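Local coordinates for protein SusD homolog (Bacteroides thetaiotaomicron, PDB 3EHM) that probably binds mucin O-glycans at the outer membrane, as a SusD homologue of a gut bacterium that takes part in using these host sugars, at residues V201-S206 with Y340-S345; V215-E220 with K351-L356; L222-I227 with Y357-G362; Q440-L445 with V450-E455. All coordinates share one frame; numbering follows the deposited sequence.

Contact 1 (V201-S206 with Y340-S345); sequences VKLANS and YWFRAS
Ser206 lays its CB on the ring of Phe342, and the same residue holds Lys202 O twice. Its hydroxyl OG gives a 2.6 Å bond to Lys202 O, and its backbone N gives a second bond to that oxygen. The two donors arrive from opposite faces of the carbonyl plane. OG sits 38° above that plane. OG also accepts from the backbone N of Ile239, so this buried hydroxyl is satisfied. OG lies opposite the carbonyl carbon (chi1 -60°), turned back to its own helix, and leaves CB to meet the ring. Ser206 CB stands 3.7 Å from the centroid of the Phe342 ring, over the face and shifted toward its rim, in a CH-pi contact. The backbone also comes close, with Ser206 O 3.4 Å from Phe342 CE2. One turn earlier, Leu203 spreads its two methyls over two residues. CD1 touches Phe342 CB at 3.9 Å, while CD2 meets the edge of Trp341 at CE3, 4.2 Å away. An alanine in place of Phe342 would remove the ring and would probably leave a gap against Ser206 CB. Trp341 and Phe342 both pair with Ala246 as a classic beta bulge, where strand 339-342 runs beside strand 246-248. Just after the bulge, Arg343 is the N-cap of helix 344-356. Helix 197-215 thus packs on the bulged strand, and Ile131 of helix 116-140 touches both Leu203 and Trp341.

Contact 2 (V215-E220 with K351-L356); sequences VHFIDE and KAEAAL
This contact is a buried His-carboxylate hydrogen bond between His216, in the connection from helix 197-215 to helix 220-231, and Glu353 on helix 344-356. His216 NE2 donates to Glu353 OE2 at 2.7 Å. The oxygen lies almost in the imidazole plane, but the bond is bent, with 150° at the hydrogen. On the acceptor side the fit is less regular. OE2 is met on its anti side, and the NE2 atom lies 24° out of the carboxylate plane. The ring and the carboxylate are turned steeply against each other. Glu353 reaches across on an extended chain, with CG anti to the backbone N (chi1 -170°). The backbones stay apart, the nearest CA atoms being His216 and Ala354 at 8.6 Å, and the two side chains make the link. SusD-like proteins are largely helical, and here the turn between two successive helices is tied to a helix far along the chain. Glu353 has a second charged partner, since its OE1 forms a salt bridge with Arg458. This bridge probably favours the ionised form of the glutamate. Within the same segment His216 CE1 lies over the centre of the Phe217 ring, 3.4 Å above its plane. Phe217 CE1 also comes to 3.8 Å from Glu353 OE2. The ring of Tyr357 meets both aromatic residues, edge-to-face with Phe217.

Contact 3 (L222-I227 with Y357-G362); sequences LAKEYI and YNLIGG
Ile227 of helix 220-231 pushes its CD1 methyl against two consecutive residues, Leu359 and Ile360, of a segment without regular structure. That segment starts where helix 344-356 ends in a Schellman motif. Asn358, with positive phi, is the C-prime residue, and the chain then turns to present Leu359 and Ile360 to the other helix. Ile227 CD1 lies 4.0 Å from Leu359 CB and 3.9 Å from Ile360 CG2. The isoleucine reaches both because its side chain is extended, with CG1 anti to the backbone N (chi1 -167°) and CD1 carried straight on. It crosses both partners at about a right angle. An alanine at Ile227 would lose this methyl arm, and Leu359 CB and Ile360 CG2 would probably be left without their apolar partner on the helix. Leu209 and Val212 of helix 197-215 and Ala354 of helix 344-356 also touch Ile227, so it sits where three helices come together. Ile360 for its part packs back on Lys351, Ala354 and Ala355 of the helix that the Schellman motif closes. Nearer the surface, Lys224 passes across Leu359 at about a right angle and uses its aliphatic chain. This lysine is exposed, and its amino group makes a long, weak ion pair with Glu220. The methyl Leu359 CD2 is 4.0 Å from Lys224 CE and 4.2 Å from Lys224 CG.

Contact 4 (Q440-L445 with V450-E455); sequences QKYLAL and VEAWTE
Helices 429-445 and 449-459 run antiparallel here, with segment axes at 165° and 9.6 Å apart, and Tyr442 CA is only 5.7 Å from Ala452 CA. A salt bridge joins the two helices, with Lys441 NZ 2.6 Å from Glu455 OE1. The amino group comes from above the carboxylate plane, 42° out of it. Lys441 gets there by a bend at chi3 (68°), and the two side chains cross at about a right angle. A water adds a second link. It accepts from Lys441 NZ at 3.0 Å and donates to Glu451 OE2 at 2.8 Å. The pair forms an antiparallel helical hairpin with a short connection, consistent with the tetratricopeptide-repeat character of SusD-like proteins. The two glutamates have a common partner, since Arg214 makes salt bridges with Glu451 OE2 and Glu455 OE2. Arg458 also reaches Glu455 OE1. These positive groups probably keep both buried carboxylates ionised. Apolar contacts lie beside the polar ones. Leu445 CD1 lies 3.8 Å from Glu451 CG, the aliphatic part of that side chain. Ala452 CB touches Tyr442 CD1 at 4.1 Å, while Tyr442 OH bonds to the backbone O of Ile64.

Contacts 1, 2 and 3 cross along the chain. Their first segments follow one another on helix 197-215, the next turn and helix 220-231. Their second segments run from strand 339-342 through helix 344-356 to the loop after it. The two regions thus line up in the same order. Contacts 2 and 3 are close, with centres about 6 Å apart, and they touch directly. The centre of contact 1 is about 18 Å from each of theirs. Contact 4 comes later and is local. Its centre is about 14 Å from that of contact 1, where Ser345 OG packs on Ala444 CB. Helix 344-356 therefore lies between the earlier helices and the 429-459 hairpin, joining them.

Contact 1 (V201-S206 with Y340-S345)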
loop_
_atom_site.group_PDB
_atom_site.type_symbol
_atom_site.label_atom_id
_atom_site.label_comp_id
_atom_site.label_asym_id
_atom_site.label_seq_id
_atom_site.Cartn_x
_atom_site.Cartn_y
_atom_site.Cartn_z
ATOM N N VAL A 201 -6.450 -14.382 -13.256
ATOM C CA VAL A 201 -5.257 -14.356 -14.090
ATOM C C VAL A 201 -4.820 -12.910 -14.295
ATOM O O VAL A 201 -3.636 -12.591 -14.209
ATOM C CB VAL A 201 -5.517 -15.016 -15.464
ATOM C CG1 VAL A 201 -4.368 -14.716 -16.415
ATOM C CG2 VAL A 201 -5.673 -16.529 -15.290
ATOM N N LYS A 202 -5.779 -12.030 -14.560
ATOM C CA LYS A 202 -5.464 -10.623 -14.757
ATOM C C LYS A 202 -4.835 -10.049 -13.496
ATOM O O LYS A 202 -3.896 -9.262 -13.570
ATOM C CB LYS A 202 -6.724 -9.839 -15.118
ATOM C CG LYS A 202 -7.297 -10.211 -16.480
ATOM C CD LYS A 202 -8.491 -9.345 -16.825
ATOM C CE LYS A 202 -8.972 -9.630 -18.236
ATOM N NZ LYS A 202 -10.036 -8.674 -18.635
ATOM N N LEU A 203 -5.350 -10.445 -12.336
ATOM C CA LEU A 203 -4.797 -9.955 -11.081
ATOM C C LEU A 203 -3.363 -10.443 -10.939
ATOM O O LEU A 203 -2.483 -9.687 -10.531
ATOM C CB LEU A 203 -5.638 -10.433 -9.892
ATOM C CG LEU A 203 -5.030 -10.189 -8.506
ATOM C CD1 LEU A 203 -4.727 -8.702 -8.314
ATOM C CD2 LEU A 203 -5.992 -10.683 -7.438
ATOM N N ALA A 204 -3.127 -11.705 -11.292
ATOM C CA ALA A 204 -1.786 -12.282 -11.208
ATOM C C ALA A 204 -0.791 -11.551 -12.109
ATOM O O ALA A 204 0.339 -11.276 -11.703
ATOM C CB ALA A 204 -1.827 -13.772 -11.581
ATOM N N ASN A 205 -1.206 -11.251 -13.338
ATOM C CA ASN A 205 -0.337 -10.549 -14.277
ATOM C C ASN A 205 -0.135 -9.094 -13.865
ATOM O O ASN A 205 0.901 -8.500 -14.152
ATOM C CB ASN A 205 -0.912 -10.586 -15.696
ATOM C CG ASN A 205 -0.785 -11.944 -16.347
ATOM O OD1 ASN A 205 0.216 -12.644 -16.172
ATOM N ND2 ASN A 205 -1.794 -12.317 -17.127
ATOM N N SER A 206 -1.136 -8.518 -13.208
ATOM C CA SER A 206 -1.042 -7.132 -12.763
ATOM C C SER A 206 -0.023 -7.055 -11.633
ATOM O O SER A 206 0.755 -6.100 -11.538
ATOM C CB SER A 206 -2.408 -6.638 -12.282
ATOM O OG SER A 206 -3.366 -6.721 -13.326
ATOM N N TYR A 340 -9.218 -2.088 -1.221
ATOM C CA TYR A 340 -8.707 -2.409 -2.545
ATOM C C TYR A 340 -7.340 -3.080 -2.586
ATOM O O TYR A 340 -6.396 -2.620 -1.947
ATOM C CB TYR A 340 -8.660 -1.132 -3.379
ATOM C CG TYR A 340 -9.982 -0.410 -3.459
ATOM C CD1 TYR A 340 -10.941 -0.774 -4.403
ATOM C CD2 TYR A 340 -10.275 0.641 -2.592
ATOM C CE1 TYR A 340 -12.155 -0.103 -4.487
ATOM C CE2 TYR A 340 -11.486 1.318 -2.664
ATOM C CZ TYR A 340 -12.418 0.942 -3.615
ATOM O OH TYR A 340 -13.606 1.628 -3.707
ATOM N N TRP A 341 -7.250 -4.161 -3.359
ATOM C CA TRP A 341 -6.009 -4.911 -3.536
ATOM C C TRP A 341 -5.267 -4.390 -4.767
ATOM O O TRP A 341 -4.049 -4.180 -4.737
ATOM C CB TRP A 341 -6.301 -6.396 -3.762
ATOM C CG TRP A 341 -6.779 -7.167 -2.570
ATOM C CD1 TRP A 341 -7.102 -6.678 -1.335
ATOM C CD2 TRP A 341 -7.028 -8.575 -2.523
ATOM N NE1 TRP A 341 -7.541 -7.699 -0.522
ATOM C CE2 TRP A 341 -7.506 -8.874 -1.228
ATOM C CE3 TRP A 341 -6.897 -9.614 -3.453
ATOM C CZ2 TRP A 341 -7.852 -10.170 -0.839
ATOM C CZ3 TRP A 341 -7.239 -10.902 -3.068
ATOM C CH2 TRP A 341 -7.713 -11.169 -1.771
ATOM N N PHE A 342 -6.007 -4.197 -5.855
ATOM C CA PHE A 342 -5.407 -3.714 -7.096
ATOM C C PHE A 342 -6.480 -3.090 -7.983
ATOM O O PHE A 342 -7.513 -3.703 -8.236
ATOM C CB PHE A 342 -4.729 -4.877 -7.831
ATOM C CG PHE A 342 -3.620 -4.449 -8.759
ATOM C CD1 PHE A 342 -3.887 -3.658 -9.872
ATOM C CD2 PHE A 342 -2.304 -4.824 -8.506
ATOM C CE1 PHE A 342 -2.856 -3.245 -10.721
ATOM C CE2 PHE A 342 -1.266 -4.418 -9.349
ATOM C CZ PHE A 342 -1.545 -3.626 -10.458
ATOM N N ARG A 343 -6.228 -1.874 -8.460
ATOM C CA ARG A 343 -7.198 -1.187 -9.306
ATOM C C ARG A 343 -6.654 -0.885 -10.690
ATOM O O ARG A 343 -5.443 -0.798 -10.891
ATOM C CB ARG A 343 -7.651 0.113 -8.640
ATOM C CG ARG A 343 -7.989 -0.055 -7.167
ATOM C CD ARG A 343 -8.783 1.122 -6.635
ATOM N NE ARG A 343 -10.152 1.130 -7.147
ATOM C CZ ARG A 343 -11.082 1.999 -6.769
ATOM N NH1 ARG A 343 -10.790 2.934 -5.873
ATOM N NH2 ARG A 343 -12.304 1.930 -7.278
ATOM N N ALA A 344 -7.564 -0.708 -11.643
ATOM C CA ALA A 344 -7.183 -0.430 -13.022
ATOM C C ALA A 344 -6.279 0.793 -13.168
ATOM O O ALA A 344 -5.347 0.790 -13.975
ATOM C CB ALA A 344 -8.438 -0.262 -13.879
ATOM N N SER A 345 -6.541 1.839 -12.392
ATOM C CA SER A 345 -5.722 3.041 -12.502
ATOM C C SER A 345 -4.245 2.749 -12.260
ATOM O O SER A 345 -3.380 3.314 -12.928
ATOM C CB SER A 345 -6.216 4.128 -11.538
ATOM O OG SER A 345 -6.197 3.691 -10.190
#

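Contact 2 (V215-E220 with K351-L356)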
loop_
_atom_site.group_PDB
_atom_site.type_symbol
_atom_site.label_atom_id
_atom_site.label_comp_id
_atom_site.label_asym_id
_atom_site.label_seq_id
_atom_site.Cartn_x
_atom_site.Cartn_y
_atom_site.Cartn_z
ATOM N N VAL A 215 11.347 -3.660 -9.561
ATOM C CA VAL A 215 12.754 -4.042 -9.657
ATOM C C VAL A 215 13.556 -3.449 -10.814
ATOM O O VAL A 215 14.778 -3.582 -10.834
ATOM C CB VAL A 215 12.913 -5.579 -9.755
ATOM C CG1 VAL A 215 12.145 -6.266 -8.632
ATOM C CG2 VAL A 215 12.429 -6.064 -11.114
ATOM N N HIS A 216 12.902 -2.783 -11.758
ATOM C CA HIS A 216 13.635 -2.258 -12.913
ATOM C C HIS A 216 14.841 -1.367 -12.613
ATOM O O HIS A 216 15.831 -1.414 -13.344
ATOM C CB HIS A 216 12.666 -1.588 -13.908
ATOM C CG HIS A 216 12.432 -0.126 -13.674
ATOM N ND1 HIS A 216 13.261 0.849 -14.183
ATOM C CD2 HIS A 216 11.427 0.525 -13.042
ATOM C CE1 HIS A 216 12.776 2.039 -13.876
ATOM N NE2 HIS A 216 11.663 1.872 -13.184
ATOM N N PHE A 217 14.791 -0.580 -11.541
ATOM C CA PHE A 217 15.925 0.278 -11.208
ATOM C C PHE A 217 17.117 -0.517 -10.669
ATOM O O PHE A 217 18.268 -0.225 -10.997
ATOM C CB PHE A 217 15.524 1.348 -10.183
ATOM C CG PHE A 217 14.912 2.581 -10.796
ATOM C CD1 PHE A 217 13.662 3.031 -10.385
ATOM C CD2 PHE A 217 15.587 3.289 -11.790
ATOM C CE1 PHE A 217 13.084 4.168 -10.957
ATOM C CE2 PHE A 217 15.019 4.428 -12.369
ATOM C CZ PHE A 217 13.765 4.867 -11.952
ATOM N N ILE A 218 16.836 -1.519 -9.844
ATOM C CA ILE A 218 17.882 -2.343 -9.245
ATOM C C ILE A 218 18.304 -3.499 -10.146
ATOM O O ILE A 218 19.479 -3.862 -10.188
ATOM C CB ILE A 218 17.416 -2.920 -7.883
ATOM C CG1 ILE A 218 17.257 -1.789 -6.866
ATOM C CG2 ILE A 218 18.426 -3.949 -7.366
ATOM C CD1 ILE A 218 18.564 -1.107 -6.485
ATOM N N ASP A 219 17.345 -4.075 -10.866
ATOM C CA ASP A 219 17.632 -5.197 -11.753
ATOM C C ASP A 219 16.771 -5.131 -13.009
ATOM O O ASP A 219 15.746 -5.808 -13.111
ATOM C CB ASP A 219 17.373 -6.519 -11.027
ATOM C CG ASP A 219 18.076 -7.694 -11.684
ATOM O OD1 ASP A 219 18.050 -7.793 -12.928
ATOM O OD2 ASP A 219 18.651 -8.527 -10.949
ATOM N N GLU A 220 17.197 -4.320 -13.971
ATOM C CA GLU A 220 16.457 -4.166 -15.216
ATOM C C GLU A 220 16.286 -5.485 -15.974
ATOM O O GLU A 220 15.259 -5.711 -16.623
ATOM C CB GLU A 220 17.156 -3.136 -16.105
ATOM C CG GLU A 220 16.520 -2.971 -17.468
ATOM C CD GLU A 220 17.140 -1.842 -18.266
ATOM O OE1 GLU A 220 18.384 -1.711 -18.250
ATOM O OE2 GLU A 220 16.381 -1.093 -18.916
ATOM N N LYS A 351 2.347 1.172 -16.371
ATOM C CA LYS A 351 2.708 1.152 -17.786
ATOM C C LYS A 351 3.405 2.462 -18.160
ATOM O O LYS A 351 4.334 2.474 -18.969
ATOM C CB LYS A 351 1.459 0.945 -18.654
ATOM C CG LYS A 351 0.844 -0.439 -18.500
ATOM C CD LYS A 351 -0.348 -0.659 -19.421
ATOM C CE LYS A 351 0.070 -0.699 -20.878
ATOM N NZ LYS A 351 -1.082 -1.016 -21.770
ATOM N N ALA A 352 2.957 3.560 -17.558
ATOM C CA ALA A 352 3.547 4.869 -17.816
ATOM C C ALA A 352 5.035 4.854 -17.469
ATOM O O ALA A 352 5.881 5.286 -18.263
ATOM C CB ALA A 352 2.827 5.933 -16.992
ATOM N N GLU A 353 5.358 4.360 -16.280
ATOM C CA GLU A 353 6.750 4.296 -15.857
ATOM C C GLU A 353 7.516 3.320 -16.743
ATOM O O GLU A 353 8.646 3.587 -17.145
ATOM C CB GLU A 353 6.869 3.842 -14.400
ATOM C CG GLU A 353 8.282 3.998 -13.852
ATOM C CD GLU A 353 8.437 3.506 -12.425
ATOM O OE1 GLU A 353 7.436 3.501 -11.679
ATOM O OE2 GLU A 353 9.572 3.140 -12.049
ATOM N N ALA A 354 6.896 2.185 -17.048
ATOM C CA ALA A 354 7.548 1.181 -17.884
ATOM C C ALA A 354 7.932 1.776 -19.235
ATOM O O ALA A 354 9.053 1.586 -19.713
ATOM C CB ALA A 354 6.629 -0.015 -18.079
ATOM N N ALA A 355 7.002 2.501 -19.842
ATOM C CA ALA A 355 7.248 3.119 -21.136
ATOM C C ALA A 355 8.301 4.217 -21.025
ATOM O O ALA A 355 9.117 4.401 -21.927
ATOM C CB ALA A 355 5.945 3.690 -21.697
ATOM N N LEU A 356 8.285 4.937 -19.909
ATOM C CA LEU A 356 9.237 6.020 -19.686
ATOM C C LEU A 356 10.677 5.500 -19.685
ATOM O O LEU A 356 11.596 6.204 -20.097
ATOM C CB LEU A 356 8.932 6.723 -18.358
ATOM C CG LEU A 356 9.802 7.927 -17.975
ATOM C CD1 LEU A 356 9.646 9.026 -19.014
ATOM C CD2 LEU A 356 9.387 8.443 -16.596
#

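Contact 3 (L222-I227 with Y357-G362)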
loop_
_atom_site.group_PDB
_atom_site.type_symbol
_atom_site.label_atom_id
_atom_site.label_comp_id
_atom_site.label_asym_id
_atom_site.label_seq_id
_atom_site.Cartn_x
_atom_site.Cartn_y
_atom_site.Cartn_z
ATOM N N LEU A 222 15.900 -8.550 -14.747
ATOM C CA LEU A 222 14.794 -9.297 -14.154
ATOM C C LEU A 222 13.471 -8.663 -14.558
ATOM O O LEU A 222 12.501 -9.364 -14.847
ATOM C CB LEU A 222 14.906 -9.309 -12.627
ATOM C CG LEU A 222 13.708 -9.898 -11.875
ATOM C CD1 LEU A 222 13.523 -11.364 -12.245
ATOM C CD2 LEU A 222 13.930 -9.749 -10.379
ATOM N N ALA A 223 13.434 -7.333 -14.574
ATOM C CA ALA A 223 12.223 -6.610 -14.950
ATOM C C ALA A 223 11.811 -7.015 -16.357
ATOM O O ALA A 223 10.650 -7.333 -16.610
ATOM C CB ALA A 223 12.465 -5.108 -14.885
ATOM N N LYS A 224 12.776 -7.008 -17.270
ATOM C CA LYS A 224 12.521 -7.374 -18.658
ATOM C C LYS A 224 12.189 -8.857 -18.817
ATOM O O LYS A 224 11.543 -9.252 -19.781
ATOM C CB LYS A 224 13.740 -7.034 -19.518
ATOM C CG LYS A 224 14.039 -5.545 -19.625
ATOM C CD LYS A 224 15.340 -5.307 -20.384
ATOM C CE LYS A 224 15.589 -3.829 -20.639
ATOM N NZ LYS A 224 16.946 -3.590 -21.215
ATOM N N GLU A 225 12.635 -9.682 -17.874
ATOM C CA GLU A 225 12.369 -11.114 -17.952
ATOM C C GLU A 225 10.887 -11.432 -17.762
ATOM O O GLU A 225 10.429 -12.493 -18.181
ATOM C CB GLU A 225 13.187 -11.876 -16.898
ATOM C CG GLU A 225 13.275 -13.385 -17.143
ATOM C CD GLU A 225 13.918 -14.149 -15.990
ATOM O OE1 GLU A 225 14.771 -13.569 -15.282
ATOM O OE2 GLU A 225 13.579 -15.341 -15.798
ATOM N N TYR A 226 10.134 -10.515 -17.153
ATOM C CA TYR A 226 8.716 -10.768 -16.900
ATOM C C TYR A 226 7.699 -9.711 -17.319
ATOM O O TYR A 226 6.521 -10.032 -17.490
ATOM C CB TYR A 226 8.487 -11.062 -15.413
ATOM C CG TYR A 226 9.108 -12.345 -14.914
ATOM C CD1 TYR A 226 10.451 -12.400 -14.551
ATOM C CD2 TYR A 226 8.345 -13.504 -14.795
ATOM C CE1 TYR A 226 11.020 -13.581 -14.075
ATOM C CE2 TYR A 226 8.899 -14.686 -14.324
ATOM C CZ TYR A 226 10.235 -14.720 -13.963
ATOM O OH TYR A 226 10.777 -15.889 -13.477
ATOM N N ILE A 227 8.124 -8.462 -17.469
ATOM C CA ILE A 227 7.183 -7.406 -17.831
ATOM C C ILE A 227 6.493 -7.661 -19.168
ATOM O O ILE A 227 5.311 -7.359 -19.333
ATOM C CB ILE A 227 7.875 -6.023 -17.853
ATOM C CG1 ILE A 227 6.818 -4.922 -17.908
ATOM C CG2 ILE A 227 8.807 -5.909 -19.048
ATOM C CD1 ILE A 227 7.349 -3.558 -17.497
ATOM N N TYR A 357 10.868 4.267 -19.228
ATOM C CA TYR A 357 12.202 3.673 -19.188
ATOM C C TYR A 357 12.425 2.632 -20.281
ATOM O O TYR A 357 13.297 1.771 -20.171
ATOM C CB TYR A 357 12.462 3.086 -17.796
ATOM C CG TYR A 357 12.669 4.175 -16.767
ATOM C CD1 TYR A 357 13.907 4.805 -16.633
ATOM C CD2 TYR A 357 11.604 4.650 -15.998
ATOM C CE1 TYR A 357 14.081 5.888 -15.763
ATOM C CE2 TYR A 357 11.764 5.729 -15.129
ATOM C CZ TYR A 357 13.006 6.344 -15.018
ATOM O OH TYR A 357 13.164 7.419 -14.175
ATOM N N ASN A 358 11.620 2.722 -21.337
ATOM C CA ASN A 358 11.725 1.824 -22.487
ATOM C C ASN A 358 11.626 0.328 -22.217
ATOM O O ASN A 358 12.290 -0.468 -22.885
ATOM C CB ASN A 358 13.031 2.097 -23.236
ATOM C CG ASN A 358 12.957 3.333 -24.105
ATOM O OD1 ASN A 358 12.711 4.437 -23.622
ATOM N ND2 ASN A 358 13.175 3.152 -25.403
ATOM N N LEU A 359 10.801 -0.064 -21.254
ATOM C CA LEU A 359 10.633 -1.478 -20.949
ATOM C C LEU A 359 9.501 -2.039 -21.814
ATOM O O LEU A 359 9.465 -3.228 -22.120
ATOM C CB LEU A 359 10.319 -1.664 -19.459
ATOM C CG LEU A 359 11.356 -1.088 -18.488
ATOM C CD1 LEU A 359 10.952 -1.410 -17.059
ATOM C CD2 LEU A 359 12.728 -1.666 -18.792
ATOM N N ILE A 360 8.575 -1.166 -22.199
ATOM C CA ILE A 360 7.448 -1.538 -23.049
ATOM C C ILE A 360 7.245 -0.427 -24.072
ATOM O O ILE A 360 7.840 0.645 -23.958
ATOM C CB ILE A 360 6.130 -1.685 -22.253
ATOM C CG1 ILE A 360 5.719 -0.329 -21.669
ATOM C CG2 ILE A 360 6.293 -2.719 -21.152
ATOM C CD1 ILE A 360 4.355 -0.339 -20.993
ATOM N N GLY A 361 6.397 -0.680 -25.064
ATOM C CA GLY A 361 6.137 0.329 -26.075
ATOM C C GLY A 361 5.033 1.274 -25.633
ATOM O O GLY A 361 4.285 0.973 -24.699
ATOM N N GLY A 362 4.930 2.422 -26.292
ATOM C CA GLY A 362 3.894 3.372 -25.939
ATOM C C GLY A 362 4.404 4.712 -25.451
ATOM O O GLY A 362 5.593 4.885 -25.175
#

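Contact 4 (Q440-L445 with V450-E455)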
loop_
_atom_site.group_PDB
_atom_site.type_symbol
_atom_site.label_atom_id
_atom_site.label_comp_id
_atom_site.label_asym_id
_atom_site.label_seq_id
_atom_site.Cartn_x
_atom_site.Cartn_y
_atom_site.Cartn_z
ATOM N N GLN A 440 0.825 10.991 -9.019
ATOM C CA GLN A 440 -0.550 10.722 -9.420
ATOM C C GLN A 440 -0.965 9.304 -9.032
ATOM O O GLN A 440 -2.127 9.062 -8.711
ATOM C CB GLN A 440 -0.718 10.940 -10.922
ATOM C CG GLN A 440 -0.771 12.410 -11.313
ATOM C CD GLN A 440 -1.892 13.154 -10.608
ATOM O OE1 GLN A 440 -3.031 12.685 -10.572
ATOM N NE2 GLN A 440 -1.579 14.323 -10.053
ATOM N N LYS A 441 -0.021 8.365 -9.056
ATOM C CA LYS A 441 -0.335 6.997 -8.662
ATOM C C LYS A 441 -0.640 7.006 -7.161
ATOM O O LYS A 441 -1.545 6.321 -6.703
ATOM C CB LYS A 441 0.831 6.050 -8.953
ATOM C CG LYS A 441 0.507 4.589 -8.601
ATOM C CD LYS A 441 1.527 3.608 -9.163
ATOM C CE LYS A 441 2.878 3.748 -8.496
ATOM N NZ LYS A 441 3.817 2.713 -9.009
ATOM N N TYR A 442 0.125 7.802 -6.414
ATOM C CA TYR A 442 -0.046 7.953 -4.966
ATOM C C TYR A 442 -1.483 8.400 -4.678
ATOM O O TYR A 442 -2.149 7.877 -3.784
ATOM C CB TYR A 442 0.944 9.009 -4.447
ATOM C CG TYR A 442 0.704 9.524 -3.031
ATOM C CD1 TYR A 442 1.317 8.927 -1.928
ATOM C CD2 TYR A 442 -0.094 10.644 -2.808
ATOM C CE1 TYR A 442 1.143 9.445 -0.634
ATOM C CE2 TYR A 442 -0.273 11.166 -1.531
ATOM C CZ TYR A 442 0.345 10.568 -0.452
ATOM O OH TYR A 442 0.169 11.105 0.802
ATOM N N LEU A 443 -1.950 9.381 -5.441
ATOM C CA LEU A 443 -3.305 9.895 -5.281
ATOM C C LEU A 443 -4.363 8.840 -5.628
ATOM O O LEU A 443 -5.374 8.709 -4.936
ATOM C CB LEU A 443 -3.491 11.136 -6.165
ATOM C CG LEU A 443 -3.413 12.540 -5.546
ATOM C CD1 LEU A 443 -2.601 12.551 -4.273
ATOM C CD2 LEU A 443 -2.850 13.499 -6.576
ATOM N N ALA A 444 -4.123 8.082 -6.694
ATOM C CA ALA A 444 -5.065 7.054 -7.133
ATOM C C ALA A 444 -5.058 5.794 -6.268
ATOM O O ALA A 444 -6.053 5.073 -6.215
ATOM C CB ALA A 444 -4.784 6.680 -8.584
ATOM N N LEU A 445 -3.940 5.524 -5.604
ATOM C CA LEU A 445 -3.822 4.343 -4.750
ATOM C C LEU A 445 -4.571 4.455 -3.430
ATOM O O LEU A 445 -4.868 3.441 -2.796
ATOM C CB LEU A 445 -2.348 4.049 -4.451
ATOM C CG LEU A 445 -1.543 3.271 -5.494
ATOM C CD1 LEU A 445 -0.067 3.293 -5.121
ATOM C CD2 LEU A 445 -2.052 1.840 -5.572
ATOM N N VAL A 450 0.204 0.730 2.265
ATOM C CA VAL A 450 1.442 -0.037 2.148
ATOM C C VAL A 450 2.090 0.121 0.776
ATOM O O VAL A 450 3.297 0.351 0.682
ATOM C CB VAL A 450 1.215 -1.542 2.431
ATOM C CG1 VAL A 450 2.524 -2.312 2.255
ATOM C CG2 VAL A 450 0.701 -1.726 3.853
ATOM N N GLU A 451 1.295 0.003 -0.286
ATOM C CA GLU A 451 1.830 0.137 -1.640
ATOM C C GLU A 451 2.403 1.542 -1.854
ATOM O O GLU A 451 3.464 1.701 -2.445
ATOM C CB GLU A 451 0.733 -0.152 -2.670
ATOM C CG GLU A 451 1.180 -0.130 -4.130
ATOM C CD GLU A 451 2.291 -1.123 -4.443
ATOM O OE1 GLU A 451 2.387 -2.169 -3.763
ATOM O OE2 GLU A 451 3.060 -0.860 -5.394
ATOM N N ALA A 452 1.700 2.558 -1.362
ATOM C CA ALA A 452 2.162 3.934 -1.508
ATOM C C ALA A 452 3.463 4.148 -0.738
ATOM O O ALA A 452 4.362 4.852 -1.198
ATOM C CB ALA A 452 1.094 4.891 -1.010
ATOM N N TRP A 453 3.552 3.540 0.441
ATOM C CA TRP A 453 4.739 3.652 1.275
ATOM C C TRP A 453 5.915 2.946 0.597
ATOM O O TRP A 453 7.043 3.433 0.623
ATOM C CB TRP A 453 4.460 3.041 2.650
ATOM C CG TRP A 453 5.626 3.060 3.577
ATOM C CD1 TRP A 453 6.574 4.038 3.688
ATOM C CD2 TRP A 453 5.939 2.081 4.570
ATOM N NE1 TRP A 453 7.459 3.728 4.694
ATOM C CE2 TRP A 453 7.093 2.532 5.253
ATOM C CE3 TRP A 453 5.356 0.866 4.955
ATOM C CZ2 TRP A 453 7.675 1.810 6.298
ATOM C CZ3 TRP A 453 5.938 0.147 5.999
ATOM C CH2 TRP A 453 7.086 0.625 6.656
ATOM N N THR A 454 5.642 1.801 -0.017
ATOM C CA THR A 454 6.673 1.049 -0.727
ATOM C C THR A 454 7.166 1.854 -1.931
ATOM O O THR A 454 8.373 1.967 -2.165
ATOM C CB THR A 454 6.125 -0.308 -1.223
ATOM O OG1 THR A 454 5.763 -1.112 -0.095
ATOM C CG2 THR A 454 7.167 -1.046 -2.050
ATOM N N GLU A 455 6.234 2.418 -2.692
ATOM C CA GLU A 455 6.608 3.192 -3.866
ATOM C C GLU A 455 7.386 4.452 -3.520
ATOM O O GLU A 455 8.266 4.861 -4.276
ATOM C CB GLU A 455 5.369 3.527 -4.701
ATOM C CG GLU A 455 4.878 2.331 -5.494
ATOM C CD GLU A 455 5.906 1.858 -6.513
ATOM O OE1 GLU A 455 5.957 2.435 -7.620
ATOM O OE2 GLU A 455 6.677 0.923 -6.203
HETATM O O HOH W 1 2.374 0.469 -7.710
#